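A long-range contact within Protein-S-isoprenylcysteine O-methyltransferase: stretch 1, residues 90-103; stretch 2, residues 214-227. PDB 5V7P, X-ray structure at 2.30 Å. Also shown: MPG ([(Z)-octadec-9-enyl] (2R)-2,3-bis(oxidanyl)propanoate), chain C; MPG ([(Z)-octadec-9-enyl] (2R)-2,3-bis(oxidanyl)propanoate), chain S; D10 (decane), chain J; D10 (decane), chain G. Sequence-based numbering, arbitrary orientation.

Stretch 1, residues 90-103: QIFGGYMSVMALFH
Stretch 2, residues 214-227: GWFYWSIGTQIILI

Stretch 1 is helical, and the helix continues later in the chain. Stretch 2 is helical from G214, in a helix that begins earlier in the chain. The two run nearly antiparallel: their N-to-C directions differ by 159° and their axes approach to 9.5 Å. The CA atoms of I91 and L226 are 6.0 Å apart, those of Y95 and I225 6.3 Å, and those of F102 and W218 9.3 Å. The helices are therefore closer at the I91 end, and large aromatic side chains fill the wider end. The contact buries 670 Å², both sides summed. No direct hydrogen bond crosses it.

W218 and F102 cover the most surface. Both point their CA-to-CB bonds toward the opposing helix, and both have chi1 t, with chi2 89° for W218 and 88° for F102. The F102 ring stacks face-to-face on the six-membered ring of W218. The centroids are 4.0 Å apart and the planes meet at 20°. F102 CB lies 3.4 Å from W218 CZ2. F102 also directs its edge to the face of the five-membered ring of W215, with centroids 5.1 Å apart and planes at 55°. W215 has chi1 t and chi2 -25°; its CE2 is 3.7 Å from F102 CZ.

V98 (chi1 t) and M99 (chi1, chi2 and chi3 all m) also meet W218. V98 CG1 is 3.4 Å from W218 NE1, and M99 SD is 3.8 Å from W218 CH2. The sulfur lies oblique to the indole. Water 1 bridges the helices: it donates to V98 O at 2.5 Å and accepts from W218 NE1 at 2.9 Å. The indole nitrogen is thus satisfied without a direct protein partner.

At the other end, I225 packs against I91, Y95 and V98, and L226 against I91, F92 and Y95. I225 has chi1 m and chi2 t. Its CG2 is 4.0 Å from Y95 CB, and its CD1 is 4.0 Å from V98 CG2. L226 lies off the usual rotamer wells, at chi1 -105° and chi2 25°. Its CD1 is 3.4 Å from Y95 CB and 3.9 Å from F92 CD1. Its CD2 sits over a face of the Y95 ring, 3.9 Å from the centroid and 15° off the normal, a CH-pi contact. Y95 has chi1 t and chi2 85°. Its OH hydrogen-bonds O3 of MPG (chain C) at 2.9 Å.

I227 leaves helical geometry with positive phi (49/55). A Schellman motif closes the last turn, with I227 N bonded to I224 O at 3.0 Å.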

# COMPACT_ATOMS: atom_id res chain seq x y z
N GLN A 90 -2.12 -13.18 -23.92
CA GLN A 90 -1.61 -14.01 -22.83
C GLN A 90 -0.84 -13.21 -21.80
O GLN A 90 -0.83 -13.57 -20.62
CB GLN A 90 -0.73 -15.12 -23.40
CG GLN A 90 -1.50 -16.16 -24.20
CD GLN A 90 -0.59 -17.19 -24.85
OE1 GLN A 90 0.45 -16.85 -25.40
NE2 GLN A 90 -0.99 -18.45 -24.78
N ILE A 91 -0.19 -12.13 -22.22
CA ILE A 91 0.59 -11.30 -21.30
C ILE A 91 -0.28 -10.85 -20.13
O ILE A 91 0.15 -10.87 -18.97
CB ILE A 91 1.19 -10.10 -22.05
CG1 ILE A 91 2.14 -10.58 -23.16
CG2 ILE A 91 1.92 -9.19 -21.10
CD1 ILE A 91 3.23 -11.52 -22.70
N PHE A 92 -1.50 -10.42 -20.41
CA PHE A 92 -2.35 -9.86 -19.36
C PHE A 92 -2.66 -10.89 -18.29
O PHE A 92 -2.84 -10.52 -17.12
CB PHE A 92 -3.63 -9.31 -19.97
CG PHE A 92 -4.33 -8.30 -19.11
CD1 PHE A 92 -3.93 -6.98 -19.10
CD2 PHE A 92 -5.39 -8.68 -18.30
CE1 PHE A 92 -4.56 -6.05 -18.30
CE2 PHE A 92 -6.03 -7.75 -17.50
CZ PHE A 92 -5.62 -6.44 -17.50
N GLY A 93 -2.72 -12.17 -18.66
CA GLY A 93 -2.99 -13.20 -17.67
C GLY A 93 -1.92 -13.29 -16.60
O GLY A 93 -2.22 -13.38 -15.41
N GLY A 94 -0.65 -13.26 -17.02
CA GLY A 94 0.43 -13.30 -16.04
C GLY A 94 0.45 -12.08 -15.15
O GLY A 94 0.78 -12.17 -13.96
N TYR A 95 0.08 -10.92 -15.70
CA TYR A 95 -0.02 -9.71 -14.89
C TYR A 95 -1.09 -9.84 -13.82
O TYR A 95 -0.87 -9.50 -12.66
CB TYR A 95 -0.30 -8.51 -15.80
CG TYR A 95 -0.94 -7.34 -15.10
CD1 TYR A 95 -0.17 -6.40 -14.44
CD2 TYR A 95 -2.32 -7.16 -15.11
CE1 TYR A 95 -0.75 -5.32 -13.80
CE2 TYR A 95 -2.91 -6.08 -14.47
CZ TYR A 95 -2.12 -5.17 -13.82
OH TYR A 95 -2.69 -4.09 -13.18
N MET A 96 -2.27 -10.35 -14.20
CA MET A 96 -3.33 -10.55 -13.22
C MET A 96 -2.87 -11.45 -12.08
O MET A 96 -3.14 -11.16 -10.91
CB MET A 96 -4.56 -11.15 -13.90
CG MET A 96 -5.27 -10.21 -14.85
SD MET A 96 -6.51 -11.05 -15.86
CE MET A 96 -7.48 -11.90 -14.62
N SER A 97 -2.18 -12.54 -12.41
CA SER A 97 -1.76 -13.49 -11.38
C SER A 97 -0.72 -12.87 -10.45
O SER A 97 -0.80 -13.04 -9.23
CB SER A 97 -1.21 -14.75 -12.03
OG SER A 97 -2.19 -15.35 -12.86
N VAL A 98 0.25 -12.15 -11.01
CA VAL A 98 1.25 -11.46 -10.19
C VAL A 98 0.57 -10.51 -9.22
O VAL A 98 0.93 -10.42 -8.05
CB VAL A 98 2.26 -10.74 -11.10
CG1 VAL A 98 3.05 -9.68 -10.33
CG2 VAL A 98 3.21 -11.74 -11.73
N MET A 99 -0.44 -9.77 -9.71
CA MET A 99 -1.14 -8.82 -8.86
C MET A 99 -1.86 -9.52 -7.72
O MET A 99 -1.80 -9.08 -6.57
CB MET A 99 -2.13 -8.02 -9.70
CG MET A 99 -1.46 -7.16 -10.76
SD MET A 99 -0.90 -5.58 -10.10
CE MET A 99 -2.47 -4.78 -9.78
N ALA A 100 -2.57 -10.61 -8.03
CA ALA A 100 -3.32 -11.32 -7.00
C ALA A 100 -2.40 -11.89 -5.94
O ALA A 100 -2.69 -11.81 -4.74
CB ALA A 100 -4.16 -12.43 -7.64
N LEU A 101 -1.27 -12.48 -6.35
CA LEU A 101 -0.34 -13.05 -5.38
C LEU A 101 0.27 -11.96 -4.50
O LEU A 101 0.47 -12.17 -3.30
CB LEU A 101 0.76 -13.84 -6.09
CG LEU A 101 0.39 -15.24 -6.58
CD1 LEU A 101 1.58 -15.88 -7.29
CD2 LEU A 101 -0.08 -16.14 -5.44
N PHE A 102 0.57 -10.80 -5.07
CA PHE A 102 1.14 -9.71 -4.28
C PHE A 102 0.21 -9.34 -3.13
O PHE A 102 0.62 -9.31 -1.97
CB PHE A 102 1.41 -8.49 -5.16
CG PHE A 102 1.84 -7.28 -4.38
CD1 PHE A 102 3.17 -7.07 -4.09
CD2 PHE A 102 0.90 -6.36 -3.93
CE1 PHE A 102 3.57 -5.97 -3.37
CE2 PHE A 102 1.30 -5.25 -3.20
CZ PHE A 102 2.63 -5.06 -2.92
N HIS A 103 -1.05 -9.05 -3.45
CA HIS A 103 -1.96 -8.53 -2.43
C HIS A 103 -2.29 -9.59 -1.38
O HIS A 103 -2.42 -9.27 -0.20
CB HIS A 103 -3.24 -8.01 -3.10
CG HIS A 103 -3.03 -6.74 -3.88
ND1 HIS A 103 -2.82 -5.52 -3.27
CD2 HIS A 103 -2.99 -6.51 -5.21
CE1 HIS A 103 -2.67 -4.60 -4.20
NE2 HIS A 103 -2.77 -5.17 -5.38
N GLY A 214 11.88 -3.73 -2.88
CA GLY A 214 11.12 -4.76 -3.56
C GLY A 214 9.83 -4.23 -4.16
O GLY A 214 9.50 -4.54 -5.31
N TRP A 215 9.10 -3.42 -3.40
CA TRP A 215 7.87 -2.83 -3.91
C TRP A 215 8.15 -1.92 -5.11
O TRP A 215 7.43 -1.96 -6.11
CB TRP A 215 7.18 -2.04 -2.80
CG TRP A 215 5.72 -1.82 -3.02
CD1 TRP A 215 5.06 -1.79 -4.21
CD2 TRP A 215 4.72 -1.60 -2.01
NE1 TRP A 215 3.72 -1.56 -4.01
CE2 TRP A 215 3.49 -1.44 -2.66
CE3 TRP A 215 4.76 -1.52 -0.61
CZ2 TRP A 215 2.30 -1.21 -1.97
CZ3 TRP A 215 3.58 -1.29 0.07
CH2 TRP A 215 2.37 -1.13 -0.61
N PHE A 216 9.22 -1.12 -5.03
CA PHE A 216 9.56 -0.20 -6.10
C PHE A 216 9.78 -0.93 -7.42
O PHE A 216 9.15 -0.61 -8.44
CB PHE A 216 10.81 0.59 -5.71
CG PHE A 216 11.31 1.53 -6.78
CD1 PHE A 216 10.57 2.65 -7.14
CD2 PHE A 216 12.52 1.30 -7.42
CE1 PHE A 216 11.03 3.51 -8.12
CE2 PHE A 216 12.98 2.17 -8.40
CZ PHE A 216 12.23 3.27 -8.75
N TYR A 217 10.65 -1.94 -7.42
CA TYR A 217 10.95 -2.65 -8.66
C TYR A 217 9.80 -3.56 -9.08
O TYR A 217 9.55 -3.71 -10.28
CB TYR A 217 12.24 -3.44 -8.51
CG TYR A 217 13.46 -2.56 -8.56
CD1 TYR A 217 13.83 -1.92 -9.73
CD2 TYR A 217 14.24 -2.35 -7.43
CE1 TYR A 217 14.94 -1.10 -9.78
CE2 TYR A 217 15.35 -1.53 -7.47
CZ TYR A 217 15.69 -0.91 -8.65
OH TYR A 217 16.80 -0.09 -8.70
N TRP A 218 9.10 -4.16 -8.12
CA TRP A 218 7.93 -4.96 -8.45
C TRP A 218 6.93 -4.14 -9.24
O TRP A 218 6.41 -4.59 -10.28
CB TRP A 218 7.29 -5.51 -7.18
CG TRP A 218 6.02 -6.27 -7.43
CD1 TRP A 218 5.89 -7.60 -7.69
CD2 TRP A 218 4.69 -5.73 -7.43
NE1 TRP A 218 4.57 -7.93 -7.86
CE2 TRP A 218 3.81 -6.80 -7.70
CE3 TRP A 218 4.15 -4.45 -7.22
CZ2 TRP A 218 2.43 -6.63 -7.78
CZ3 TRP A 218 2.78 -4.29 -7.30
CH2 TRP A 218 1.94 -5.37 -7.58
N SER A 219 6.64 -2.92 -8.78
CA SER A 219 5.63 -2.10 -9.45
C SER A 219 6.05 -1.78 -10.88
O SER A 219 5.23 -1.84 -11.80
CB SER A 219 5.39 -0.82 -8.67
OG SER A 219 6.55 0.00 -8.63
N ILE A 220 7.32 -1.42 -11.08
CA ILE A 220 7.83 -1.24 -12.44
C ILE A 220 7.73 -2.55 -13.21
O ILE A 220 7.39 -2.56 -14.40
CB ILE A 220 9.28 -0.72 -12.39
CG1 ILE A 220 9.35 0.63 -11.67
CG2 ILE A 220 9.85 -0.59 -13.81
CD1 ILE A 220 10.76 1.09 -11.35
N GLY A 221 8.02 -3.66 -12.54
CA GLY A 221 7.98 -4.95 -13.21
C GLY A 221 6.62 -5.26 -13.80
O GLY A 221 6.52 -5.80 -14.91
N THR A 222 5.55 -4.93 -13.08
CA THR A 222 4.20 -5.22 -13.57
C THR A 222 3.99 -4.63 -14.95
O THR A 222 3.37 -5.26 -15.82
CB THR A 222 3.15 -4.69 -12.60
OG1 THR A 222 3.24 -3.27 -12.50
CG2 THR A 222 3.32 -5.31 -11.21
N GLN A 223 4.49 -3.41 -15.18
CA GLN A 223 4.32 -2.76 -16.47
C GLN A 223 5.30 -3.28 -17.52
O GLN A 223 5.03 -3.15 -18.72
CB GLN A 223 4.47 -1.25 -16.31
CG GLN A 223 3.45 -0.65 -15.36
CD GLN A 223 2.04 -1.08 -15.70
OE1 GLN A 223 1.54 -0.81 -16.79
NE2 GLN A 223 1.40 -1.79 -14.77
N ILE A 224 6.42 -3.86 -17.10
CA ILE A 224 7.27 -4.58 -18.05
C ILE A 224 6.58 -5.86 -18.50
O ILE A 224 6.65 -6.24 -19.67
CB ILE A 224 8.65 -4.86 -17.43
CG1 ILE A 224 9.33 -3.54 -17.06
CG2 ILE A 224 9.51 -5.67 -18.41
CD1 ILE A 224 10.72 -3.68 -16.45
N ILE A 225 5.89 -6.53 -17.57
CA ILE A 225 5.07 -7.68 -17.96
C ILE A 225 4.13 -7.29 -19.09
O ILE A 225 4.09 -7.93 -20.14
CB ILE A 225 4.30 -8.23 -16.74
CG1 ILE A 225 5.27 -8.68 -15.65
CG2 ILE A 225 3.38 -9.38 -17.16
CD1 ILE A 225 4.60 -9.14 -14.37
N LEU A 226 3.39 -6.20 -18.88
CA LEU A 226 2.41 -5.73 -19.85
C LEU A 226 3.03 -5.13 -21.10
O LEU A 226 2.31 -4.89 -22.07
CB LEU A 226 1.50 -4.68 -19.18
CG LEU A 226 0.07 -5.04 -18.76
CD1 LEU A 226 -0.14 -6.52 -18.50
CD2 LEU A 226 -0.30 -4.24 -17.51
N ILE A 227 4.34 -4.88 -21.10
CA ILE A 227 5.00 -4.19 -22.21
C ILE A 227 4.21 -2.93 -22.52
O ILE A 227 3.77 -2.72 -23.66
CB ILE A 227 5.13 -5.10 -23.44
CG1 ILE A 227 5.71 -6.46 -23.03
CG2 ILE A 227 6.02 -4.44 -24.50
CD1 ILE A 227 5.99 -7.42 -24.17
C2 MPG C . 0.41 2.58 -9.89
C3 MPG C . 1.92 2.46 -9.77
C4 MPG C . 2.38 2.68 -8.33
C5 MPG C . 3.83 2.29 -8.22
C6 MPG C . 4.33 2.65 -6.83
C7 MPG C . 3.64 1.85 -5.72
C8 MPG C . 3.47 2.79 -4.54
C9 MPG C . 3.18 1.97 -3.29
C10 MPG C . 2.03 1.99 -2.66
C11 MPG C . 0.84 2.85 -3.10
C12 MPG C . -0.46 2.16 -2.70
C13 MPG C . -0.62 2.17 -1.19
C14 MPG C . -1.59 1.06 -0.81
C15 MPG C . -1.99 1.19 0.66
C16 MPG C . -3.51 1.18 0.80
O1 MPG C . -0.43 0.36 -9.92
C1 MPG C . -0.32 1.48 -9.11
CXD MPG C . -0.05 -2.12 -10.08
O2 MPG C . 1.07 -2.80 -10.57
C21 MPG C . -1.09 -1.98 -11.21
O3 MPG C . -0.53 -2.36 -12.43
O4 MPG C . 1.34 -0.62 -8.92
CX3 MPG C . 0.37 -0.74 -9.58
C2 MPG S . 2.93 -20.58 -20.21
C3 MPG S . 2.29 -19.91 -19.00
C4 MPG S . 2.49 -20.79 -17.76
C5 MPG S . 3.86 -20.51 -17.14
C6 MPG S . 3.81 -19.22 -16.33
C7 MPG S . 5.16 -18.95 -15.67
C8 MPG S . 6.28 -18.76 -16.69
C9 MPG S . 5.92 -17.61 -17.64
C10 MPG S . 6.63 -17.36 -18.72
C11 MPG S . 7.86 -18.17 -19.12
C12 MPG S . 7.47 -19.18 -20.20
C13 MPG S . 8.52 -20.28 -20.26
C14 MPG S . 9.90 -19.66 -20.49
O1 MPG S . 3.10 -18.35 -21.08
C1 MPG S . 2.78 -19.67 -21.44
CXD MPG S . 2.78 -15.92 -21.72
O2 MPG S . 2.41 -15.18 -22.85
C21 MPG S . 4.15 -15.47 -21.22
O3 MPG S . 4.89 -14.95 -22.29
O4 MPG S . 2.62 -17.75 -23.19
CX3 MPG S . 2.82 -17.40 -22.07
C1 D10 J . -9.31 -6.54 -16.27
C2 D10 J . -9.40 -6.67 -14.75
C3 D10 J . -8.00 -6.89 -14.16
C4 D10 J . -8.12 -6.97 -12.64
C5 D10 J . -6.74 -7.16 -12.02
C6 D10 J . -6.88 -7.12 -10.50
C7 D10 J . -5.52 -7.39 -9.85
C8 D10 J . -5.57 -6.98 -8.37
C9 D10 J . -6.52 -7.91 -7.61
C1 D10 G . 21.19 6.28 -0.07
C2 D10 G . 21.43 5.90 -1.52
C3 D10 G . 20.98 4.46 -1.74
C4 D10 G . 20.85 4.18 -3.24
C5 D10 G . 21.11 2.69 -3.48
C6 D10 G . 20.71 2.33 -4.91
C7 D10 G . 21.52 1.12 -5.36
C8 D10 G . 20.70 0.28 -6.33
C9 D10 G . 19.95 -0.80 -5.56
C10 D10 G . 18.63 -1.12 -6.27
O HOH W 1 3.30 -10.43 -7.17